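PDB 2PCS: conserved protein from Geobacillus kaustophilus, which is of unknown function but probably binds a small ligand between its curved sheet and long helix, as other Bet v 1-like proteins do. Local coordinates for residues C31-K36 and I135-K140; K47-I52 and K60-I65; Y76-N81 and G93-T98. One frame throughout, in Å; residues are numbered along the deposited sequence.

Contact 1 of 3, residues C31-K36 and I135-K140; sequences CIMGCK and ISDFFK
Cys31 meets Phe138 through both its backbone and its side chain, and this pair carries most of the apolar contact. CB of Cys31 lies 3.7 Å from CD1 of Phe138, with CE1 slightly farther off. CG1 of Ile32 reaches the same CD1 more loosely, at 4.3 Å. CG of Phe138 is anti to the backbone N (chi1 174°), beside its carbonyl carbon; O of Cys31 and N of Ile32 lie at the ring's edge, near its plane, without bonding to it. A small residue suits position 31, since the end of the preceding helix can come within 5.2 Å of helix 124-148, from CA of Cys31 to CA of Phe138.

No hydrogen bond links the segments. Instead, CA of Phe138 directs its hydrogen at O of Cys31 across 3.5 Å. Met33 crosses Asp137 at about a right angle in van der Waals contact, CG 3.6 Å from OD2 and CE also by the carboxylate, which forms a long, weak ion pair with Lys141.

Ile32 opens a type II turn ending at Cys35, with Gly34 where glycine is favoured. Short helices 15-22 and 25-31 leading into the sheet, the second ending against the long C-terminal helix, are consistent with the Bet v 1-like fold; Phe138 approaches a bound unidentified ligand.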
loop_
_atom_site.group_PDB
_atom_site.type_symbol
_atom_site.label_atom_id
_atom_site.label_comp_id
_atom_site.label_asym_id
_atom_site.label_seq_id
_atom_site.Cartn_x
_atom_site.Cartn_y
_atom_site.Cartn_z
ATOM N N CYS A 31 -4.004 -0.663 -8.904
ATOM C CA CYS A 31 -2.844 0.168 -8.449
ATOM C C CYS A 31 -1.749 -0.556 -7.645
ATOM O O CYS A 31 -0.672 0.001 -7.438
ATOM C CB CYS A 31 -3.322 1.413 -7.697
ATOM S SG CYS A 31 -4.541 2.405 -8.616
ATOM N N ILE A 32 -2.017 -1.766 -7.156
ATOM C CA ILE A 32 -1.002 -2.535 -6.392
ATOM C C ILE A 32 -0.186 -3.245 -7.419
ATOM O O ILE A 32 -0.730 -3.936 -8.266
ATOM C CB ILE A 32 -1.628 -3.611 -5.477
ATOM C CG1 ILE A 32 -2.364 -2.963 -4.305
ATOM C CG2 ILE A 32 -0.591 -4.610 -4.975
ATOM C CD1 ILE A 32 -3.360 -3.920 -3.638
ATOM N N MET A 33 1.116 -3.112 -7.365
ATOM C CA MET A 33 1.895 -3.774 -8.402
ATOM C C MET A 33 1.920 -5.288 -8.263
ATOM O O MET A 33 2.134 -5.824 -7.176
ATOM C CB MET A 33 3.310 -3.242 -8.441
ATOM C CG MET A 33 3.797 -2.975 -9.878
ATOM S SD MET A 33 5.528 -3.313 -9.845
ATOM C CE MET A 33 6.187 -1.901 -8.974
ATOM N N GLY A 34 1.696 -5.974 -9.369
ATOM C CA GLY A 34 1.754 -7.425 -9.352
ATOM C C GLY A 34 0.421 -8.049 -9.022
ATOM O O GLY A 34 0.250 -9.270 -9.144
ATOM N N CYS A 35 -0.529 -7.212 -8.612
ATOM C CA CYS A 35 -1.815 -7.685 -8.172
ATOM C C CYS A 35 -2.672 -8.149 -9.343
ATOM O O CYS A 35 -3.012 -7.367 -10.215
ATOM C CB CYS A 35 -2.532 -6.655 -7.323
ATOM S SG CYS A 35 -3.917 -7.409 -6.458
ATOM N N LYS A 36 -2.961 -9.450 -9.354
ATOM C CA LYS A 36 -3.726 -10.094 -10.417
ATOM C C LYS A 36 -5.183 -10.076 -10.009
ATOM O O LYS A 36 -6.053 -9.747 -10.819
ATOM C CB LYS A 36 -3.263 -11.533 -10.635
ATOM C CG LYS A 36 -2.243 -11.752 -11.760
ATOM C CD LYS A 36 -2.366 -13.231 -12.275
ATOM C CE LYS A 36 -1.921 -13.462 -13.751
ATOM N NZ LYS A 36 -2.284 -14.869 -14.171
ATOM N N ILE A 135 5.331 1.610 -2.679
ATOM C CA ILE A 135 4.518 2.758 -2.212
ATOM C C ILE A 135 4.417 3.867 -3.271
ATOM O O ILE A 135 3.296 4.283 -3.592
ATOM C CB ILE A 135 5.038 3.310 -0.859
ATOM C CG1 ILE A 135 4.860 2.226 0.232
ATOM C CG2 ILE A 135 4.325 4.628 -0.494
ATOM C CD1 ILE A 135 5.889 2.301 1.326
ATOM N N SER A 136 5.556 4.330 -3.833
ATOM C CA SER A 136 5.502 5.385 -4.897
ATOM C C SER A 136 4.685 4.991 -6.129
ATOM O O SER A 136 3.883 5.797 -6.634
ATOM C CB SER A 136 6.877 5.799 -5.384
ATOM O OG SER A 136 7.720 6.047 -4.288
ATOM N N ASP A 137 4.880 3.761 -6.596
ATOM C CA ASP A 137 4.150 3.268 -7.723
ATOM C C ASP A 137 2.645 3.136 -7.469
ATOM O O ASP A 137 1.795 3.373 -8.364
ATOM C CB ASP A 137 4.699 1.910 -8.163
ATOM C CG ASP A 137 4.039 1.444 -9.457
ATOM O OD1 ASP A 137 4.304 2.092 -10.507
ATOM O OD2 ASP A 137 3.202 0.505 -9.407
ATOM N N PHE A 138 2.300 2.750 -6.241
ATOM C CA PHE A 138 0.879 2.734 -5.845
ATOM C C PHE A 138 0.303 4.161 -5.817
ATOM O O PHE A 138 -0.770 4.431 -6.344
ATOM C CB PHE A 138 0.740 2.078 -4.480
ATOM C CG PHE A 138 -0.652 2.150 -3.917
ATOM C CD1 PHE A 138 -1.657 1.261 -4.346
ATOM C CD2 PHE A 138 -0.970 3.105 -2.965
ATOM C CE1 PHE A 138 -2.935 1.328 -3.821
ATOM C CE2 PHE A 138 -2.263 3.154 -2.433
ATOM C CZ PHE A 138 -3.225 2.264 -2.822
ATOM N N PHE A 139 1.008 5.072 -5.178
ATOM C CA PHE A 139 0.481 6.432 -5.084
ATOM C C PHE A 139 0.429 7.110 -6.469
ATOM O O PHE A 139 -0.452 7.937 -6.731
ATOM C CB PHE A 139 1.237 7.239 -4.031
ATOM C CG PHE A 139 0.852 6.877 -2.636
ATOM C CD1 PHE A 139 1.808 6.705 -1.661
ATOM C CD2 PHE A 139 -0.472 6.687 -2.307
ATOM C CE1 PHE A 139 1.451 6.338 -0.357
ATOM C CE2 PHE A 139 -0.849 6.312 -1.009
ATOM C CZ PHE A 139 0.130 6.130 -0.036
ATOM N N LYS A 140 1.332 6.669 -7.368
ATOM C CA LYS A 140 1.385 7.138 -8.754
ATOM C C LYS A 140 0.144 6.699 -9.487
ATOM O O LYS A 140 -0.451 7.483 -10.211
ATOM C CB LYS A 140 2.632 6.593 -9.468
ATOM C CG LYS A 140 2.720 6.959 -10.952
ATOM C CD LYS A 140 3.652 6.056 -11.765
ATOM C CE LYS A 140 3.503 6.364 -13.299
ATOM N NZ LYS A 140 4.567 5.649 -14.142
#

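Contact 2 of 3, residues K47-I52 and K60-I65; sequences KADLQI and KYDAII
Ala48 and Ala63 face each other as a hydrogen-bonded antiparallel pair, and Leu50 and Tyr61 form the next. Four backbone bonds result: N of Ala48 to O of Ala63 is nearly straight (176°) at 2.9 Å, and N of Ala63, Leu50 and Tyr61 bond to O of Ala48, Tyr61 and Leu50 respectively.

The apolar contacts share the face of Ala48, Leu50, Tyr61 and Ala63. The two alanines are small enough for longer neighbours to close over them: CD1 of Leu50 rests 3.9 Å from CB of Ala63, and CD1 of Ile65 is equally far from CB of Ala48. CD1 of Ile52 touches CD2 of Tyr61 at 3.7 Å, the side chains crossing at about a right angle, while OH of Tyr61 bonds to O of Val57.

Mostly polar residues suit the other face. There the extended Lys60 chain crosses Gln51, CG to CG at 3.6 Å. An alanine at Gln51 would probably leave the aliphatic part of Lys60 without this support and freer to swing. Asp49 OD1 and Asp62 OD2 stand 4.3 Å apart, a probable repulsion that nearby Lys47 NZ, not in contact, may offset.

Strand 45-52 pairs on its other edge with strand 35-42; strand 59-71 is followed in the sheet by strand 75-84.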
loop_
_atom_site.group_PDB
_atom_site.type_symbol
_atom_site.label_atom_id
_atom_site.label_comp_id
_atom_site.label_asym_id
_atom_site.label_seq_id
_atom_site.Cartn_x
_atom_site.Cartn_y
_atom_site.Cartn_z
ATOM N N LYS A 47 -7.910 -11.124 -0.248
ATOM C CA LYS A 47 -6.856 -12.028 -0.597
ATOM C C LYS A 47 -6.331 -11.494 -1.919
ATOM O O LYS A 47 -7.069 -11.303 -2.894
ATOM C CB LYS A 47 -7.355 -13.469 -0.728
ATOM C CG LYS A 47 -6.250 -14.525 -1.028
ATOM C CD LYS A 47 -6.590 -15.854 -0.389
ATOM C CE LYS A 47 -6.114 -17.072 -1.209
ATOM N NZ LYS A 47 -5.101 -17.914 -0.477
ATOM N N ALA A 48 -5.046 -11.201 -1.914
ATOM C CA ALA A 48 -4.401 -10.705 -3.089
ATOM C C ALA A 48 -3.445 -11.783 -3.629
ATOM O O ALA A 48 -2.709 -12.429 -2.868
ATOM C CB ALA A 48 -3.687 -9.417 -2.764
ATOM N N ASP A 49 -3.525 -12.006 -4.941
ATOM C CA ASP A 49 -2.593 -12.873 -5.676
ATOM C C ASP A 49 -1.540 -11.951 -6.323
ATOM O O ASP A 49 -1.843 -11.242 -7.281
ATOM C CB ASP A 49 -3.367 -13.702 -6.726
ATOM C CG ASP A 49 -2.438 -14.363 -7.804
ATOM O OD1 ASP A 49 -1.301 -14.811 -7.474
ATOM O OD2 ASP A 49 -2.863 -14.451 -8.985
ATOM N N LEU A 50 -0.336 -11.915 -5.764
ATOM C CA LEU A 50 0.688 -10.963 -6.252
ATOM C C LEU A 50 1.782 -11.661 -7.063
ATOM O O LEU A 50 2.418 -12.613 -6.598
ATOM C CB LEU A 50 1.314 -10.162 -5.091
ATOM C CG LEU A 50 0.339 -9.373 -4.223
ATOM C CD1 LEU A 50 0.958 -8.923 -2.913
ATOM C CD2 LEU A 50 -0.212 -8.205 -4.950
ATOM N N GLN A 51 1.991 -11.200 -8.284
ATOM C CA GLN A 51 3.130 -11.674 -9.055
ATOM C C GLN A 51 4.098 -10.534 -9.261
ATOM O O GLN A 51 3.916 -9.680 -10.098
ATOM C CB GLN A 51 2.685 -12.368 -10.360
ATOM C CG GLN A 51 1.874 -13.636 -10.042
ATOM C CD GLN A 51 1.256 -14.317 -11.244
ATOM O OE1 GLN A 51 1.740 -14.184 -12.373
ATOM N NE2 GLN A 51 0.180 -15.083 -10.999
ATOM N N ILE A 52 5.131 -10.528 -8.452
ATOM C CA ILE A 52 6.024 -9.417 -8.414
ATOM C C ILE A 52 7.271 -9.719 -9.242
ATOM O O ILE A 52 8.022 -10.670 -8.935
ATOM C CB ILE A 52 6.320 -9.053 -6.961
ATOM C CG1 ILE A 52 5.048 -8.423 -6.357
ATOM C CG2 ILE A 52 7.496 -8.084 -6.878
ATOM C CD1 ILE A 52 4.789 -8.822 -4.929
ATOM N N LYS A 60 6.075 -15.049 -6.462
ATOM C CA LYS A 60 4.645 -15.111 -6.351
ATOM C C LYS A 60 4.287 -15.177 -4.875
ATOM O O LYS A 60 4.887 -15.902 -4.074
ATOM C CB LYS A 60 4.102 -16.294 -7.133
ATOM C CG LYS A 60 4.222 -16.036 -8.659
ATOM C CD LYS A 60 3.810 -17.231 -9.591
ATOM C CE LYS A 60 4.359 -16.986 -11.035
ATOM N NZ LYS A 60 3.676 -17.802 -12.135
ATOM N N TYR A 61 3.343 -14.341 -4.488
ATOM C CA TYR A 61 3.041 -14.212 -3.078
ATOM C C TYR A 61 1.574 -14.179 -2.973
ATOM O O TYR A 61 0.934 -13.665 -3.861
ATOM C CB TYR A 61 3.591 -12.901 -2.524
ATOM C CG TYR A 61 5.062 -12.701 -2.645
ATOM C CD1 TYR A 61 5.874 -12.968 -1.581
ATOM C CD2 TYR A 61 5.642 -12.241 -3.845
ATOM C CE1 TYR A 61 7.235 -12.742 -1.634
ATOM C CE2 TYR A 61 7.028 -12.023 -3.934
ATOM C CZ TYR A 61 7.811 -12.251 -2.802
ATOM O OH TYR A 61 9.186 -12.071 -2.835
ATOM N N ASP A 62 1.059 -14.738 -1.892
ATOM C CA ASP A 62 -0.332 -14.520 -1.482
ATOM C C ASP A 62 -0.332 -13.627 -0.259
ATOM O O ASP A 62 0.520 -13.775 0.614
ATOM C CB ASP A 62 -1.052 -15.841 -1.203
ATOM C CG ASP A 62 -1.272 -16.643 -2.483
ATOM O OD1 ASP A 62 -0.821 -17.801 -2.561
ATOM O OD2 ASP A 62 -1.838 -16.096 -3.457
ATOM N N ALA A 63 -1.280 -12.686 -0.218
ATOM C CA ALA A 63 -1.316 -11.686 0.827
ATOM C C ALA A 63 -2.704 -11.614 1.349
ATOM O O ALA A 63 -3.628 -11.569 0.562
ATOM C CB ALA A 63 -0.903 -10.284 0.253
ATOM N N ILE A 64 -2.849 -11.607 2.671
ATOM C CA ILE A 64 -4.100 -11.209 3.302
ATOM C C ILE A 64 -4.000 -9.717 3.692
ATOM O O ILE A 64 -3.083 -9.303 4.393
ATOM C CB ILE A 64 -4.485 -12.066 4.564
ATOM C CG1 ILE A 64 -4.500 -13.597 4.289
ATOM C CG2 ILE A 64 -5.833 -11.634 5.092
ATOM C CD1 ILE A 64 -5.236 -14.015 3.030
ATOM N N ILE A 65 -4.952 -8.927 3.220
ATOM C CA ILE A 65 -4.984 -7.494 3.510
ATOM C C ILE A 65 -6.287 -7.196 4.211
ATOM O O ILE A 65 -7.345 -7.366 3.589
ATOM C CB ILE A 65 -4.938 -6.660 2.187
ATOM C CG1 ILE A 65 -3.761 -7.097 1.316
ATOM C CG2 ILE A 65 -4.877 -5.161 2.479
ATOM C CD1 ILE A 65 -3.816 -6.524 -0.086
#

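Contact 3 of 3, residues Y76-N81 and G93-T98; sequences YKLLVN and GVIDLT
Tyr76 O accepts the N-H of Ile95 at 2.8 Å, in a bond that is practically straight (179°) and runs nearly along the C=O axis. The same oxygen also has CA of Val94 beside it, in a longer C-H contact. The return bond, from N of Tyr76 to O of Ile95, is 2.9 Å long and more bent. At the next hydrogen-bonded pair, N of Leu78 bonds to O of Gly93, approaching from a tilt of 32° out of the carbonyl plane, and N of Gly93 answers to O of Leu78.

The main side-chain contact is between Tyr76 and Ile95. CB of Ile95 lies over one face of the ring, 4.0 Å from its centroid, in a CH-pi contact offset toward the rim. The branches spread across the ring: CG2 touches CE1 at 3.6 Å, whereas CD1 reaches CE2 at 3.7 Å. A beta-branched residue suits this place because its two arms spread over one face of the tyrosine, toward CE1 and toward CE2. CG of Leu78 is 4.4 Å from CD1 of Ile95, and CD2 of Leu78 lies in the plane of the Tyr76 ring, at its edge.

On the other face of the sheet, Lys77 and Val94 lie side by side and point the same way, CE of Lys77 being 3.9 Å from CG2 of Val94. The aliphatic length of the lysine thus packs along one methyl of the valine, and its NZ carries on to a long, weak ion pair with Asp69.

Around Tyr76, Trp19 of helix 15-22 meets the ring steeply, and a bound ligand of unknown identity comes close to its side chain. This antiparallel hairpin with an aromatic residue on its inner face is consistent with the ligand-binding side of the sheet in the Bet v 1-like fold.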
loop_
_atom_site.group_PDB
_atom_site.type_symbol
_atom_site.label_atom_id
_atom_site.label_comp_id
_atom_site.label_asym_id
_atom_site.label_seq_id
_atom_site.Cartn_x
_atom_site.Cartn_y
_atom_site.Cartn_z
ATOM N N TYR A 76 -7.480 5.266 8.097
ATOM C CA TYR A 76 -7.619 3.806 8.338
ATOM C C TYR A 76 -6.315 3.122 8.710
ATOM O O TYR A 76 -5.237 3.738 8.688
ATOM C CB TYR A 76 -8.309 3.109 7.193
ATOM C CG TYR A 76 -7.578 3.253 5.889
ATOM C CD1 TYR A 76 -7.653 4.458 5.138
ATOM C CD2 TYR A 76 -6.786 2.212 5.400
ATOM C CE1 TYR A 76 -6.961 4.597 3.910
ATOM C CE2 TYR A 76 -6.102 2.322 4.185
ATOM C CZ TYR A 76 -6.176 3.513 3.451
ATOM O OH TYR A 76 -5.499 3.596 2.253
ATOM N N LYS A 77 -6.416 1.850 9.122
ATOM C CA LYS A 77 -5.258 1.024 9.379
ATOM C C LYS A 77 -5.279 -0.179 8.459
ATOM O O LYS A 77 -6.330 -0.602 8.036
ATOM C CB LYS A 77 -5.193 0.613 10.841
ATOM C CG LYS A 77 -5.052 1.803 11.750
ATOM C CD LYS A 77 -4.809 1.353 13.203
ATOM C CE LYS A 77 -4.271 2.465 14.126
ATOM N NZ LYS A 77 -4.743 2.176 15.547
ATOM N N LEU A 78 -4.095 -0.694 8.114
ATOM C CA LEU A 78 -3.968 -1.886 7.270
ATOM C C LEU A 78 -3.195 -2.959 7.986
ATOM O O LEU A 78 -2.173 -2.660 8.591
ATOM C CB LEU A 78 -3.237 -1.584 5.955
ATOM C CG LEU A 78 -3.957 -0.876 4.822
ATOM C CD1 LEU A 78 -2.984 -1.010 3.642
ATOM C CD2 LEU A 78 -5.403 -1.400 4.417
ATOM N N LEU A 79 -3.670 -4.200 7.916
ATOM C CA LEU A 79 -2.872 -5.345 8.397
ATOM C C LEU A 79 -2.610 -6.198 7.195
ATOM O O LEU A 79 -3.555 -6.537 6.473
ATOM C CB LEU A 79 -3.617 -6.152 9.452
ATOM C CG LEU A 79 -4.271 -5.377 10.619
ATOM C CD1 LEU A 79 -5.116 -6.341 11.491
ATOM C CD2 LEU A 79 -3.169 -4.690 11.487
ATOM N N VAL A 80 -1.328 -6.465 6.934
ATOM C CA VAL A 80 -0.920 -7.282 5.799
ATOM C C VAL A 80 -0.094 -8.538 6.216
ATOM O O VAL A 80 0.911 -8.411 6.932
ATOM C CB VAL A 80 -0.126 -6.513 4.732
ATOM C CG1 VAL A 80 0.282 -7.489 3.595
ATOM C CG2 VAL A 80 -0.910 -5.327 4.143
ATOM N N ASN A 81 -0.565 -9.722 5.783
ATOM C CA ASN A 81 0.168 -11.001 5.890
ATOM C C ASN A 81 0.397 -11.581 4.503
ATOM O O ASN A 81 -0.543 -11.971 3.828
ATOM C CB ASN A 81 -0.578 -11.996 6.768
ATOM C CG ASN A 81 -0.782 -11.481 8.169
ATOM O OD1 ASN A 81 -1.838 -10.931 8.485
ATOM N ND2 ASN A 81 0.232 -11.638 9.027
ATOM N N GLY A 93 0.048 -0.769 8.881
ATOM C CA GLY A 93 0.223 0.628 8.565
ATOM C C GLY A 93 -0.953 1.425 9.027
ATOM O O GLY A 93 -2.026 0.862 9.283
ATOM N N VAL A 94 -0.749 2.737 9.121
ATOM C CA VAL A 94 -1.782 3.708 9.436
ATOM C C VAL A 94 -1.770 4.784 8.356
ATOM O O VAL A 94 -0.712 5.307 7.972
ATOM C CB VAL A 94 -1.515 4.386 10.789
ATOM C CG1 VAL A 94 -2.681 5.261 11.179
ATOM C CG2 VAL A 94 -1.201 3.347 11.928
ATOM N N ILE A 95 -2.953 5.112 7.847
ATOM C CA ILE A 95 -3.095 6.155 6.872
ATOM C C ILE A 95 -4.042 7.285 7.385
ATOM O O ILE A 95 -5.157 7.021 7.855
ATOM C CB ILE A 95 -3.654 5.590 5.569
ATOM C CG1 ILE A 95 -2.654 4.639 4.877
ATOM C CG2 ILE A 95 -4.041 6.662 4.613
ATOM C CD1 ILE A 95 -2.726 3.269 5.393
ATOM N N ASP A 96 -3.606 8.534 7.211
ATOM C CA ASP A 96 -4.407 9.700 7.569
ATOM C C ASP A 96 -4.483 10.634 6.368
ATOM O O ASP A 96 -3.466 10.863 5.669
ATOM C CB ASP A 96 -3.800 10.391 8.779
ATOM C CG ASP A 96 -3.977 9.569 10.064
ATOM O OD1 ASP A 96 -5.129 9.377 10.495
ATOM O OD2 ASP A 96 -2.962 9.105 10.667
ATOM N N LEU A 97 -5.698 11.100 6.074
ATOM C CA LEU A 97 -5.869 12.103 5.044
ATOM C C LEU A 97 -6.092 13.485 5.717
ATOM O O LEU A 97 -6.885 13.612 6.698
ATOM C CB LEU A 97 -6.991 11.724 4.078
ATOM C CG LEU A 97 -6.914 10.416 3.279
ATOM C CD1 LEU A 97 -8.105 10.269 2.345
ATOM C CD2 LEU A 97 -5.661 10.426 2.460
ATOM N N THR A 98 -5.349 14.473 5.224
ATOM C CA THR A 98 -5.418 15.845 5.721
ATOM C C THR A 98 -5.628 16.830 4.601
ATOM O O THR A 98 -4.826 16.881 3.684
ATOM C CB THR A 98 -4.148 16.206 6.429
ATOM O OG1 THR A 98 -4.103 15.437 7.619
ATOM C CG2 THR A 98 -4.140 17.621 6.846
#

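Overall arrangement
From the N terminus, the chain passes strand 4-12 and two short helices before the turn at 31-36, whose partner in helix 124-148 comes about a hundred residues later; contact 1 thus closes the widest loop. Contacts 2 and 3 both fall within that loop, in series: contact 2 closes the hairpin of strands 45-52 and 59-71, and contact 3 then closes that of strands 75-84 and 87-99. Strands 59-71 and 75-84 are neighbours in the sheet, so N of Ile64 probably bonds to O of Asn81. Likewise O of Gly34 probably bonds to N of Gln51, joining contacts 1 and 2. Contacts 2 and 3 build the sheet, while contact 1 brings the entry to it against the long helix.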